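Local coordinates for protein putative secreted endoglycosylceramidase (Rhodococcus hoagii, PDB 6JYZ) that probably hydrolyses, as a glycoside hydrolase of family 5, the O-glycosidic bond between the galactose-based sugar and the ceramide of glycolipids, at residues 124-129 and 181-186; 221-226 and 261-266; 406-411 and 434-439; 440-445 and 459-464. All blocks are in the same frame, centred on the assembly; numbering follows the deposited sequence.

Contact 1: residues 124-129 and 181-186; sequences MHQDAW and RAFQAF
Trp129 pushes its indole into the side of helix 177-187, and the tight part of the contact lies where Ala182 and Phe183 receive it. The methyl of Ala182 sits over the five-membered ring, CB 3.7 Å from its centroid and only 6° off the normal, a CH-pi contact. The benzo edge of the indole points onto Phe183 in a T-shaped pair with planes at 78°; Trp129 CE3 stands 3.6 Å above the Phe183 ring, over its centre. Placing CG of Trp129 opposite its own backbone N (chi1 -179°) carries the indole onto the helix. Family 5 enzymes are built on a (beta/alpha)8 barrel, and here the loop leaving barrel strand 119-124 is held to a helix that comes much later in the chain. Phe186 CB packs closely too, 3.5 Å from Trp129 CH2, but its ring meets the indole only obliquely, with centroids 5.6 Å apart. At the far rim of Phe183 the amide of Gln126 lies at the ring edge, Gln126 CD 3.5 Å from Phe183 CZ. Trp129 NE1 is hydrogen-bonded to Thr159 OG1. All the touching residues are buried; the helix becomes partly exposed at Arg181, beyond the contact, where it is salt-bridged to Glu190.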
loop_
_atom_site.group_PDB
_atom_site.type_symbol
_atom_site.label_atom_id
_atom_site.label_comp_id
_atom_site.label_asym_id
_atom_site.label_seq_id
_atom_site.Cartn_x
_atom_site.Cartn_y
_atom_site.Cartn_z
ATOM N N MET A 124 -6.372 2.852 -5.079
ATOM C CA MET A 124 -7.830 2.999 -5.032
ATOM C C MET A 124 -8.306 2.133 -3.879
ATOM O O MET A 124 -8.484 0.908 -4.044
ATOM C CB MET A 124 -8.407 2.565 -6.375
ATOM C CG MET A 124 -9.875 2.954 -6.564
ATOM S SD MET A 124 -10.129 4.771 -6.766
ATOM C CE MET A 124 -9.371 5.047 -8.359
ATOM N N HIS A 125 -8.434 2.731 -2.715
ATOM C CA HIS A 125 -8.559 1.982 -1.479
ATOM C C HIS A 125 -10.010 1.734 -1.156
ATOM O O HIS A 125 -10.916 2.525 -1.429
ATOM C CB HIS A 125 -7.903 2.754 -0.328
ATOM C CG HIS A 125 -7.440 1.853 0.794
ATOM N ND1 HIS A 125 -8.087 1.548 1.978
ATOM C CD2 HIS A 125 -6.284 1.141 0.740
ATOM C CE1 HIS A 125 -7.249 0.648 2.613
ATOM N NE2 HIS A 125 -6.201 0.419 1.882
ATOM N N GLN A 126 -10.282 0.648 -0.449
ATOM C CA GLN A 126 -11.623 0.342 0.085
ATOM C C GLN A 126 -11.414 -0.645 1.220
ATOM O O GLN A 126 -10.443 -1.416 1.214
ATOM C CB GLN A 126 -12.542 -0.253 -0.998
ATOM C CG GLN A 126 -12.102 -1.616 -1.552
ATOM C CD GLN A 126 -12.413 -2.807 -0.682
ATOM O OE1 GLN A 126 -11.666 -3.863 -0.718
ATOM N NE2 GLN A 126 -13.439 -2.757 0.061
ATOM N N ASP A 127 -12.334 -0.631 2.163
ATOM C CA ASP A 127 -12.489 -1.772 3.073
ATOM C C ASP A 127 -13.969 -2.076 3.110
ATOM O O ASP A 127 -14.781 -1.154 3.213
ATOM C CB ASP A 127 -12.071 -1.441 4.523
ATOM C CG ASP A 127 -10.655 -0.939 4.619
ATOM O OD1 ASP A 127 -9.729 -1.780 4.588
ATOM O OD2 ASP A 127 -10.456 0.291 4.732
ATOM N N ALA A 128 -14.341 -3.362 3.030
ATOM C CA ALA A 128 -15.753 -3.712 3.136
ATOM C C ALA A 128 -16.606 -2.871 2.190
ATOM O O ALA A 128 -17.686 -2.404 2.544
ATOM C CB ALA A 128 -16.272 -3.637 4.573
ATOM N N TRP A 129 -16.068 -2.715 0.958
ATOM C CA TRP A 129 -16.772 -2.031 -0.149
ATOM C C TRP A 129 -16.829 -0.499 -0.027
ATOM O O TRP A 129 -16.431 0.159 -1.010
ATOM C CB TRP A 129 -18.183 -2.617 -0.416
ATOM C CG TRP A 129 -18.846 -1.895 -1.567
ATOM C CD1 TRP A 129 -19.826 -0.941 -1.428
ATOM C CD2 TRP A 129 -18.518 -1.991 -2.960
ATOM N NE1 TRP A 129 -20.149 -0.494 -2.696
ATOM C CE2 TRP A 129 -19.348 -1.074 -3.651
ATOM C CE3 TRP A 129 -17.592 -2.748 -3.697
ATOM C CZ2 TRP A 129 -19.241 -0.887 -5.030
ATOM C CZ3 TRP A 129 -17.494 -2.538 -5.062
ATOM C CH2 TRP A 129 -18.308 -1.591 -5.703
ATOM N N ARG A 181 -22.628 -8.809 -1.608
ATOM C CA ARG A 181 -23.541 -8.579 -2.705
ATOM C C ARG A 181 -23.105 -7.327 -3.486
ATOM O O ARG A 181 -23.182 -7.323 -4.694
ATOM C CB ARG A 181 -24.970 -8.395 -2.133
ATOM C CG ARG A 181 -26.029 -8.163 -3.209
ATOM C CD ARG A 181 -26.238 -9.357 -4.090
ATOM N NE ARG A 181 -27.063 -9.131 -5.298
ATOM C CZ ARG A 181 -26.565 -8.817 -6.431
ATOM N NH1 ARG A 181 -25.280 -8.468 -6.565
ATOM N NH2 ARG A 181 -27.315 -8.841 -7.518
ATOM N N ALA A 182 -22.694 -6.260 -2.784
ATOM C CA ALA A 182 -22.259 -5.027 -3.466
ATOM C C ALA A 182 -21.030 -5.312 -4.302
ATOM O O ALA A 182 -20.901 -4.814 -5.428
ATOM C CB ALA A 182 -21.972 -3.925 -2.484
ATOM N N PHE A 183 -20.076 -6.112 -3.793
ATOM C CA PHE A 183 -18.936 -6.476 -4.613
ATOM C C PHE A 183 -19.359 -7.292 -5.814
ATOM O O PHE A 183 -18.822 -7.109 -6.926
ATOM C CB PHE A 183 -17.886 -7.309 -3.819
ATOM C CG PHE A 183 -16.775 -6.435 -3.283
ATOM C CD1 PHE A 183 -15.759 -6.084 -4.152
ATOM C CD2 PHE A 183 -16.743 -6.022 -1.959
ATOM C CE1 PHE A 183 -14.694 -5.275 -3.644
ATOM C CE2 PHE A 183 -15.706 -5.227 -1.492
ATOM C CZ PHE A 183 -14.734 -4.875 -2.339
ATOM N N GLN A 184 -20.301 -8.248 -5.650
ATOM C CA GLN A 184 -20.682 -9.069 -6.780
ATOM C C GLN A 184 -21.373 -8.198 -7.843
ATOM O O GLN A 184 -21.167 -8.405 -9.044
ATOM C CB GLN A 184 -21.558 -10.255 -6.373
ATOM C CG GLN A 184 -21.700 -11.263 -7.524
ATOM C CD GLN A 184 -20.336 -11.781 -7.941
ATOM O OE1 GLN A 184 -19.473 -12.070 -7.084
ATOM N NE2 GLN A 184 -20.115 -11.952 -9.240
ATOM N N ALA A 185 -22.193 -7.210 -7.403
ATOM C CA ALA A 185 -22.811 -6.284 -8.370
ATOM C C ALA A 185 -21.745 -5.556 -9.151
ATOM O O ALA A 185 -21.857 -5.395 -10.372
ATOM C CB ALA A 185 -23.648 -5.305 -7.612
ATOM N N PHE A 186 -20.655 -5.152 -8.479
ATOM C CA PHE A 186 -19.531 -4.526 -9.167
ATOM C C PHE A 186 -18.892 -5.479 -10.153
ATOM O O PHE A 186 -18.649 -5.108 -11.340
ATOM C CB PHE A 186 -18.523 -4.068 -8.127
ATOM C CG PHE A 186 -17.195 -3.633 -8.653
ATOM C CD1 PHE A 186 -17.018 -2.344 -9.177
ATOM C CD2 PHE A 186 -16.145 -4.520 -8.636
ATOM C CE1 PHE A 186 -15.774 -1.961 -9.661
ATOM C CE2 PHE A 186 -14.901 -4.157 -9.150
ATOM C CZ PHE A 186 -14.702 -2.858 -9.662
#

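Contact 2: residues 221-226 and 261-266; sequences NEPNPG and IFEPSA
Glu263 is the first residue of 261-266 to meet the other segment. Its side chain runs extended beyond CG (chi2 -179°), which brings the carboxylate to the backbone of Asn221 and Glu222. There OE1 accepts the backbone N-H of Glu222, Glu222 N to Glu263 OE1 2.8 Å, the donor arriving from above the carboxylate plane. The other oxygen, OE2, rests 3.3 Å from Asn221 CA and forms a salt bridge with Arg83, whose NH2 also bonds Asn221 OD1. One arginine thus ties both segments together. Both loops continue strands of the (beta/alpha)8 barrel, 214-218 and 259-262, which pair side by side and in parallel, and Asn221-Glu222-Pro223 fits the family 5 signature, in which the glutamate of this Asn-Glu pair is the acid/base of relatives. Glu222 OE2 itself bonds His292 ND1 and Ser269 OG. Pro264 comes next and offers its backbone: Pro264 O lies 3.5 Å from Pro223 CD. At Ser265 the chain closes on the carbonyl of Pro223, with a CA-H...O contact of 3.2 Å from Ser265 CA to Pro223 O, while the hydroxyl caps Leu267 N ahead of helix 268-271 and also bonds Asp274. Ala266 then gives its N-H to that same carbonyl, Ala266 N to Pro223 O 2.9 Å, at 161° and from above the carbonyl plane, and lays its CB 3.9 Å from Glu222 CB.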
loop_
_atom_site.group_PDB
_atom_site.type_symbol
_atom_site.label_atom_id
_atom_site.label_comp_id
_atom_site.label_asym_id
_atom_site.label_seq_id
_atom_site.Cartn_x
_atom_site.Cartn_y
_atom_site.Cartn_z
ATOM N N ASN A 221 -7.702 -1.904 -3.770
ATOM C CA ASN A 221 -7.187 -2.533 -2.548
ATOM C C ASN A 221 -8.040 -3.741 -2.200
ATOM O O ASN A 221 -9.293 -3.663 -2.262
ATOM C CB ASN A 221 -7.350 -1.546 -1.403
ATOM C CG ASN A 221 -6.890 -2.164 -0.099
ATOM O OD1 ASN A 221 -5.697 -2.483 0.039
ATOM N ND2 ASN A 221 -7.764 -2.308 0.869
ATOM N N GLU A 222 -7.390 -4.823 -1.784
ATOM C CA GLU A 222 -7.998 -6.059 -1.217
ATOM C C GLU A 222 -9.357 -6.348 -1.833
ATOM O O GLU A 222 -10.375 -6.462 -1.101
ATOM C CB GLU A 222 -8.069 -5.955 0.298
ATOM C CG GLU A 222 -6.688 -5.872 0.902
ATOM C CD GLU A 222 -6.611 -6.049 2.403
ATOM O OE1 GLU A 222 -7.651 -5.921 3.063
ATOM O OE2 GLU A 222 -5.475 -6.207 2.953
ATOM N N PRO A 223 -9.427 -6.615 -3.147
ATOM C CA PRO A 223 -10.748 -6.874 -3.732
ATOM C C PRO A 223 -11.425 -8.050 -3.027
ATOM O O PRO A 223 -10.806 -9.109 -2.876
ATOM C CB PRO A 223 -10.453 -7.170 -5.195
ATOM C CG PRO A 223 -9.122 -6.517 -5.436
ATOM C CD PRO A 223 -8.340 -6.641 -4.130
ATOM N N ASN A 224 -12.663 -7.874 -2.587
ATOM C CA ASN A 224 -13.291 -8.977 -1.892
ATOM C C ASN A 224 -13.790 -10.036 -2.898
ATOM O O ASN A 224 -14.024 -9.722 -4.082
ATOM C CB ASN A 224 -14.465 -8.511 -1.035
ATOM C CG ASN A 224 -14.088 -7.688 0.187
ATOM O OD1 ASN A 224 -12.913 -7.104 0.327
ATOM N ND2 ASN A 224 -14.984 -7.527 1.084
ATOM N N PRO A 225 -14.019 -11.287 -2.487
ATOM C CA PRO A 225 -14.519 -12.298 -3.413
ATOM C C PRO A 225 -15.897 -12.026 -4.004
ATOM O O PRO A 225 -16.254 -12.610 -5.014
ATOM C CB PRO A 225 -14.507 -13.583 -2.552
ATOM C CG PRO A 225 -13.435 -13.336 -1.533
ATOM C CD PRO A 225 -13.573 -11.857 -1.209
ATOM N N GLY A 226 -16.682 -11.144 -3.350
ATOM C CA GLY A 226 -18.081 -11.024 -3.771
ATOM C C GLY A 226 -18.837 -12.298 -3.374
ATOM O O GLY A 226 -18.780 -12.736 -2.228
ATOM N N ILE A 261 0.006 -1.951 -10.233
ATOM C CA ILE A 261 0.167 -2.762 -9.036
ATOM C C ILE A 261 -1.180 -3.458 -8.847
ATOM O O ILE A 261 -2.237 -2.818 -8.779
ATOM C CB ILE A 261 0.506 -1.819 -7.879
ATOM C CG1 ILE A 261 1.934 -1.284 -8.128
ATOM C CG2 ILE A 261 0.426 -2.520 -6.539
ATOM C CD1 ILE A 261 2.275 -0.047 -7.272
ATOM N N PHE A 262 -1.149 -4.793 -8.825
ATOM C CA PHE A 262 -2.398 -5.558 -8.757
ATOM C C PHE A 262 -2.293 -6.558 -7.619
ATOM O O PHE A 262 -1.209 -7.034 -7.263
ATOM C CB PHE A 262 -2.711 -6.261 -10.077
ATOM C CG PHE A 262 -1.823 -7.438 -10.350
ATOM C CD1 PHE A 262 -0.558 -7.309 -10.921
ATOM C CD2 PHE A 262 -2.249 -8.745 -10.041
ATOM C CE1 PHE A 262 0.248 -8.426 -11.095
ATOM C CE2 PHE A 262 -1.440 -9.834 -10.236
ATOM C CZ PHE A 262 -0.177 -9.688 -10.771
ATOM N N GLU A 263 -3.485 -6.873 -7.066
ATOM C CA GLU A 263 -3.544 -7.639 -5.823
ATOM C C GLU A 263 -4.271 -8.955 -6.034
ATOM O O GLU A 263 -5.228 -9.033 -6.833
ATOM C CB GLU A 263 -4.256 -6.834 -4.739
ATOM C CG GLU A 263 -3.458 -5.551 -4.400
ATOM C CD GLU A 263 -4.147 -4.792 -3.319
ATOM O OE1 GLU A 263 -4.693 -5.364 -2.379
ATOM O OE2 GLU A 263 -4.170 -3.501 -3.405
ATOM N N PRO A 264 -4.018 -9.980 -5.232
ATOM C CA PRO A 264 -4.971 -11.098 -5.125
ATOM C C PRO A 264 -6.164 -10.583 -4.321
ATOM O O PRO A 264 -6.205 -9.449 -3.826
ATOM C CB PRO A 264 -4.130 -12.087 -4.272
ATOM C CG PRO A 264 -3.381 -11.195 -3.310
ATOM C CD PRO A 264 -2.982 -9.988 -4.174
ATOM N N SER A 265 -7.172 -11.433 -4.161
ATOM C CA SER A 265 -8.314 -11.082 -3.343
ATOM C C SER A 265 -7.875 -10.835 -1.900
ATOM O O SER A 265 -6.776 -11.232 -1.448
ATOM C CB SER A 265 -9.444 -12.106 -3.353
ATOM O OG SER A 265 -9.297 -13.060 -2.273
ATOM N N ALA A 266 -8.771 -10.199 -1.147
ATOM C CA ALA A 266 -8.590 -9.968 0.282
ATOM C C ALA A 266 -8.288 -11.253 1.050
ATOM O O ALA A 266 -7.764 -11.151 2.158
ATOM C CB ALA A 266 -9.881 -9.355 0.825
#

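Contact 3: residues 406-411 and 434-439; sequences ARAYPR and AWYPGA. With IPA (isopropyl alcohol), chain C.
The indole of Trp435 is met at its edge by two carbonyls of the opposing segment, those of Ala406 and Arg407, while the backbone N of Pro437 lies over one face, toward the rim. NE1 uses that edge for a hydrogen bond, Trp435 NE1 to Ala406 O 2.8 Å; the oxygen stays in the ring plane, but the N-H comes in from above the carbonyl plane. Tyr409 meets the indole rim to rim, planes at 54°, with Tyr409 CE1 4.0 Å from Trp435 CD1. On the other side of the strand pair the ring of Tyr436 receives the methyl of Ala408 obliquely, Ala408 CB to Tyr436 CD2 3.6 Å. The guanidinium of Arg411 holds an isopropanol, probably from the crystallisation liquor, at its edge: Arg411 NE is 2.8 Å and NH2 3.1 Å from IPA O2, and Glu433 bonds the same alcohol. A bend at chi3 (56°) turns the guanidinium toward it. Between the strands, Tyr409 and Trp435 form an antiparallel hydrogen-bonded pair; Trp435 N to Tyr409 O, 2.9 Å at 177°, is almost straight. Pro410 and Ala434 follow as a non-hydrogen-bonded pair, their side chains packing on Phe424 of the second sheet. Two antiparallel sheets facing each other in this way make up a C-terminal beta sandwich, entered here straight after helix 399-405.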
loop_
_atom_site.group_PDB
_atom_site.type_symbol
_atom_site.label_atom_id
_atom_site.label_comp_id
_atom_site.label_asym_id
_atom_site.label_seq_id
_atom_site.Cartn_x
_atom_site.Cartn_y
_atom_site.Cartn_z
ATOM N N ALA A 406 12.976 2.135 10.048
ATOM C CA ALA A 406 13.996 3.100 9.633
ATOM C C ALA A 406 15.321 2.431 9.236
ATOM O O ALA A 406 16.281 3.169 8.947
ATOM C CB ALA A 406 14.219 4.124 10.734
ATOM N N ARG A 407 15.397 1.123 9.253
ATOM C CA ARG A 407 16.672 0.459 8.988
ATOM C C ARG A 407 17.274 0.864 7.665
ATOM O O ARG A 407 16.608 1.115 6.651
ATOM C CB ARG A 407 16.529 -1.058 9.071
ATOM C CG ARG A 407 16.501 -1.527 10.534
ATOM C CD ARG A 407 15.990 -2.950 10.726
ATOM N NE ARG A 407 16.711 -3.897 9.910
ATOM C CZ ARG A 407 16.429 -5.223 9.806
ATOM N NH1 ARG A 407 15.485 -5.747 10.588
ATOM N NH2 ARG A 407 17.041 -5.937 8.878
ATOM N N ALA A 408 18.616 0.891 7.620
ATOM C CA ALA A 408 19.378 1.258 6.444
ATOM C C ALA A 408 19.001 0.390 5.247
ATOM O O ALA A 408 18.788 -0.858 5.385
ATOM C CB ALA A 408 20.890 1.066 6.760
ATOM N N TYR A 409 18.992 0.967 4.049
ATOM C CA TYR A 409 18.785 0.199 2.827
ATOM C C TYR A 409 19.264 0.986 1.626
ATOM O O TYR A 409 19.259 2.224 1.664
ATOM C CB TYR A 409 17.285 -0.210 2.624
ATOM C CG TYR A 409 16.333 0.930 2.276
ATOM C CD1 TYR A 409 16.010 1.879 3.221
ATOM C CD2 TYR A 409 15.826 1.037 1.004
ATOM C CE1 TYR A 409 15.169 2.959 2.913
ATOM C CE2 TYR A 409 14.962 2.094 0.684
ATOM C CZ TYR A 409 14.669 3.052 1.629
ATOM O OH TYR A 409 13.800 4.083 1.287
ATOM N N PRO A 410 19.563 0.326 0.525
ATOM C CA PRO A 410 19.860 1.013 -0.740
ATOM C C PRO A 410 18.544 1.402 -1.419
ATOM O O PRO A 410 17.716 0.519 -1.762
ATOM C CB PRO A 410 20.641 -0.021 -1.567
ATOM C CG PRO A 410 20.099 -1.372 -1.037
ATOM C CD PRO A 410 19.794 -1.158 0.425
ATOM N N ARG A 411 18.327 2.678 -1.623
ATOM C CA ARG A 411 17.182 3.173 -2.388
ATOM C C ARG A 411 17.285 2.805 -3.851
ATOM O O ARG A 411 16.303 2.360 -4.500
ATOM C CB ARG A 411 17.055 4.696 -2.244
ATOM C CG ARG A 411 16.812 5.174 -0.818
ATOM C CD ARG A 411 17.115 6.699 -0.756
ATOM N NE ARG A 411 16.353 7.506 -1.713
ATOM C CZ ARG A 411 15.292 8.275 -1.434
ATOM N NH1 ARG A 411 14.833 8.407 -0.224
ATOM N NH2 ARG A 411 14.733 8.861 -2.466
ATOM N N ALA A 434 21.745 5.468 -1.001
ATOM C CA ALA A 434 21.364 4.643 0.138
ATOM C C ALA A 434 20.996 5.498 1.330
ATOM O O ALA A 434 21.490 6.654 1.473
ATOM C CB ALA A 434 22.415 3.624 0.461
ATOM N N TRP A 435 20.192 4.947 2.237
ATOM C CA TRP A 435 19.783 5.575 3.488
ATOM C C TRP A 435 20.398 4.862 4.679
ATOM O O TRP A 435 20.443 3.637 4.719
ATOM C CB TRP A 435 18.242 5.416 3.586
ATOM C CG TRP A 435 17.685 5.611 4.960
ATOM C CD1 TRP A 435 17.265 4.638 5.840
ATOM C CD2 TRP A 435 17.514 6.850 5.711
ATOM N NE1 TRP A 435 16.841 5.165 7.036
ATOM C CE2 TRP A 435 17.007 6.529 6.986
ATOM C CE3 TRP A 435 17.705 8.204 5.353
ATOM C CZ2 TRP A 435 16.643 7.538 7.900
ATOM C CZ3 TRP A 435 17.340 9.187 6.280
ATOM C CH2 TRP A 435 16.820 8.845 7.527
ATOM N N TYR A 436 20.755 5.665 5.699
ATOM C CA TYR A 436 21.180 5.136 6.985
ATOM C C TYR A 436 20.517 5.953 8.086
ATOM O O TYR A 436 20.593 7.184 8.024
ATOM C CB TYR A 436 22.713 5.223 7.191
ATOM C CG TYR A 436 23.493 4.447 6.168
ATOM C CD1 TYR A 436 23.773 4.990 4.923
ATOM C CD2 TYR A 436 23.862 3.155 6.445
ATOM C CE1 TYR A 436 24.348 4.239 3.925
ATOM C CE2 TYR A 436 24.487 2.388 5.456
ATOM C CZ TYR A 436 24.710 2.930 4.212
ATOM O OH TYR A 436 25.254 2.169 3.209
ATOM N N PRO A 437 19.876 5.368 9.095
ATOM C CA PRO A 437 19.226 6.159 10.145
ATOM C C PRO A 437 20.218 6.587 11.220
ATOM O O PRO A 437 21.230 5.914 11.450
ATOM C CB PRO A 437 18.232 5.144 10.782
ATOM C CG PRO A 437 18.922 3.786 10.587
ATOM C CD PRO A 437 19.629 3.925 9.241
ATOM N N GLY A 438 19.803 7.628 11.929
ATOM C CA GLY A 438 20.411 7.954 13.223
ATOM C C GLY A 438 21.407 9.088 13.116
ATOM O O GLY A 438 21.936 9.437 12.060
ATOM N N ALA A 439 21.673 9.649 14.313
ATOM C CA ALA A 439 22.553 10.803 14.369
ATOM C C ALA A 439 24.024 10.436 14.182
ATOM O O ALA A 439 24.739 11.251 13.605
ATOM C CB ALA A 439 22.332 11.506 15.704
HETATM C C1 IPA C . 15.173 5.921 -5.434
HETATM C C2 IPA C . 16.115 7.095 -5.718
HETATM C C3 IPA C . 15.447 8.291 -6.314
HETATM O O2 IPA C . 16.686 7.569 -4.493
#

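Contact 4: residues 440-445 and 459-464; sequences ERPQLD and GGWRLI
Trp461 NE1 has two carbonyls close to it: Glu440 O of the facing segment, at 3.2 Å, and Gly438 O, to which it gives a weak hydrogen bond. Both belong to the turn that follows strand 431-437, so the indole reaches back to the chain that folds over it. One face of the ring is laid against that chain. Pro442 CD sits over the five-membered ring, 3.5 Å from its centroid and 8° off the normal, close enough for a CH-pi contact. Further along the same face, Arg441 covers the benzo ring, its CA 3.6 Å from Trp461 CZ2 and its CG 4.2 Å from the centroid of the six-membered ring. The arginine chain, extended from CG to NE, crosses the indole at about a right angle and carries the guanidinium past it, which leaves CA, CB and CG to do the touching; the guanidinium plane is turned 73° from the ring. Residues 438-443 link the two sheets of the C-terminal beta sandwich, passing from strand 431-437 in one to strand 444-447 in the other, and Trp461, on strand 460-467, packs against this crossing. Past Pro442 the contact thins out. Leu444 and Leu463 approach through their methyls, Leu444 CD1 to Leu463 CD2 4.4 Å, and both side chains also rest on Val473 between the sheets. Tyr436 touches Pro442 and Leu444 from the neighbouring strand, while Arg441, which is exposed, also touches Leu454.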
loop_
_atom_site.group_PDB
_atom_site.type_symbol
_atom_site.label_atom_id
_atom_site.label_comp_id
_atom_site.label_asym_id
_atom_site.label_seq_id
_atom_site.Cartn_x
_atom_site.Cartn_y
_atom_site.Cartn_z
ATOM N N GLU A 440 24.457 9.225 14.572
ATOM C CA GLU A 440 25.860 8.834 14.483
ATOM C C GLU A 440 26.199 8.576 13.018
ATOM O O GLU A 440 25.422 7.932 12.303
ATOM C CB GLU A 440 26.041 7.514 15.241
ATOM C CG GLU A 440 25.257 7.456 16.557
ATOM C CD GLU A 440 23.726 7.259 16.563
ATOM O OE1 GLU A 440 23.146 6.638 15.605
ATOM O OE2 GLU A 440 23.088 7.715 17.554
ATOM N N ARG A 441 27.387 8.996 12.573
ATOM C CA ARG A 441 27.815 8.789 11.205
ATOM C C ARG A 441 27.965 7.305 10.914
ATOM O O ARG A 441 28.651 6.532 11.597
ATOM C CB ARG A 441 29.196 9.425 10.959
ATOM C CG ARG A 441 29.555 9.608 9.499
ATOM C CD ARG A 441 30.780 10.526 9.322
ATOM N NE ARG A 441 31.392 10.304 8.008
ATOM C CZ ARG A 441 32.063 9.193 7.651
ATOM N NH1 ARG A 441 32.208 8.169 8.503
ATOM N NH2 ARG A 441 32.551 9.115 6.422
ATOM N N PRO A 442 27.403 6.842 9.766
ATOM C CA PRO A 442 27.594 5.474 9.342
ATOM C C PRO A 442 29.099 5.274 9.169
ATOM O O PRO A 442 29.818 6.152 8.661
ATOM C CB PRO A 442 26.892 5.414 7.956
ATOM C CG PRO A 442 25.943 6.526 8.007
ATOM C CD PRO A 442 26.598 7.637 8.811
ATOM N N GLN A 443 29.537 4.104 9.555
ATOM C CA GLN A 443 30.931 3.695 9.448
ATOM C C GLN A 443 30.944 2.582 8.433
ATOM O O GLN A 443 30.549 1.479 8.718
ATOM C CB GLN A 443 31.461 3.326 10.832
ATOM C CG GLN A 443 31.539 4.508 11.761
ATOM C CD GLN A 443 32.538 5.552 11.352
ATOM O OE1 GLN A 443 33.323 5.296 10.451
ATOM N NE2 GLN A 443 32.480 6.709 11.958
ATOM N N LEU A 444 31.375 2.894 7.188
ATOM C CA LEU A 444 31.175 1.992 6.062
ATOM C C LEU A 444 32.478 1.558 5.398
ATOM O O LEU A 444 33.462 2.352 5.485
ATOM C CB LEU A 444 30.330 2.706 4.988
ATOM C CG LEU A 444 29.000 3.235 5.541
ATOM C CD1 LEU A 444 28.272 4.000 4.424
ATOM C CD2 LEU A 444 28.155 2.060 6.060
ATOM N N ASP A 445 32.522 0.410 4.799
ATOM C CA ASP A 445 33.563 -0.047 3.892
ATOM C C ASP A 445 32.966 -0.040 2.507
ATOM O O ASP A 445 31.962 -0.719 2.234
ATOM C CB ASP A 445 34.004 -1.520 4.114
ATOM C CG ASP A 445 35.162 -2.015 3.227
ATOM O OD1 ASP A 445 35.728 -1.205 2.448
ATOM O OD2 ASP A 445 35.543 -3.202 3.320
ATOM N N GLY A 459 17.041 13.073 10.326
ATOM C CA GLY A 459 16.840 11.737 10.849
ATOM C C GLY A 459 17.935 10.669 10.477
ATOM O O GLY A 459 17.847 9.538 10.911
ATOM N N GLY A 460 18.901 11.052 9.701
ATOM C CA GLY A 460 19.876 10.059 9.277
ATOM C C GLY A 460 20.828 10.660 8.306
ATOM O O GLY A 460 21.237 11.815 8.436
ATOM N N TRP A 461 21.190 9.845 7.304
ATOM C CA TRP A 461 22.243 10.106 6.374
ATOM C C TRP A 461 21.873 9.560 5.017
ATOM O O TRP A 461 21.261 8.485 4.928
ATOM C CB TRP A 461 23.552 9.438 6.785
ATOM C CG TRP A 461 23.992 9.868 8.140
ATOM C CD1 TRP A 461 23.521 9.439 9.344
ATOM C CD2 TRP A 461 25.018 10.839 8.379
ATOM N NE1 TRP A 461 24.159 10.133 10.340
ATOM C CE2 TRP A 461 25.111 10.934 9.788
ATOM C CE3 TRP A 461 25.873 11.591 7.564
ATOM C CZ2 TRP A 461 26.000 11.836 10.392
ATOM C CZ3 TRP A 461 26.796 12.437 8.158
ATOM C CH2 TRP A 461 26.844 12.534 9.555
ATOM N N ARG A 462 22.252 10.279 3.967
ATOM C CA ARG A 462 22.124 9.775 2.593
ATOM C C ARG A 462 23.491 9.564 2.030
ATOM O O ARG A 462 24.383 10.463 2.122
ATOM C CB ARG A 462 21.331 10.760 1.747
ATOM C CG ARG A 462 19.849 10.734 2.080
ATOM C CD ARG A 462 19.153 9.479 1.439
ATOM N NE ARG A 462 19.210 9.537 -0.013
ATOM C CZ ARG A 462 18.356 10.154 -0.784
ATOM N NH1 ARG A 462 17.355 10.787 -0.222
ATOM N NH2 ARG A 462 18.563 10.118 -2.091
ATOM N N LEU A 463 23.762 8.427 1.404
ATOM C CA LEU A 463 24.970 8.086 0.735
ATOM C C LEU A 463 24.755 8.171 -0.760
ATOM O O LEU A 463 23.735 7.659 -1.289
ATOM C CB LEU A 463 25.401 6.684 1.168
ATOM C CG LEU A 463 26.480 6.084 0.292
ATOM C CD1 LEU A 463 27.860 6.607 0.614
ATOM C CD2 LEU A 463 26.498 4.557 0.478
ATOM N N ILE A 464 25.719 8.727 -1.463
ATOM C CA ILE A 464 25.822 8.628 -2.899
ATOM C C ILE A 464 27.194 8.183 -3.275
ATOM O O ILE A 464 28.173 8.390 -2.551
ATOM C CB ILE A 464 25.452 9.958 -3.581
ATOM C CG1 ILE A 464 24.072 10.481 -3.192
ATOM C CG2 ILE A 464 25.600 9.895 -5.085
ATOM C CD1 ILE A 464 22.927 9.864 -3.902
#

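Overall arrangement
Contacts 1 and 2 lie in the catalytic barrel, buried and directly joined: their centres are 10 Å apart, and Asn221 takes part in backbone and side-chain bonds with the loop 124-129. Contacts 3 and 4 belong to the C-terminal sandwich on the opposite side of the chain's centre, their own centres about 7 Å apart; strand 431-437 of contact 3 pairs with 409-414 on one side and with 460-467 of contact 4 on the other. Chemistry follows place. Contact 1 is aromatic and contact 2 polar, with a buried carboxylate and a carbonyl each taking a backbone N-H; contact 3 combines strand bonds with an indole N-H, and contact 4, the most exposed, relies on CH-pi packing.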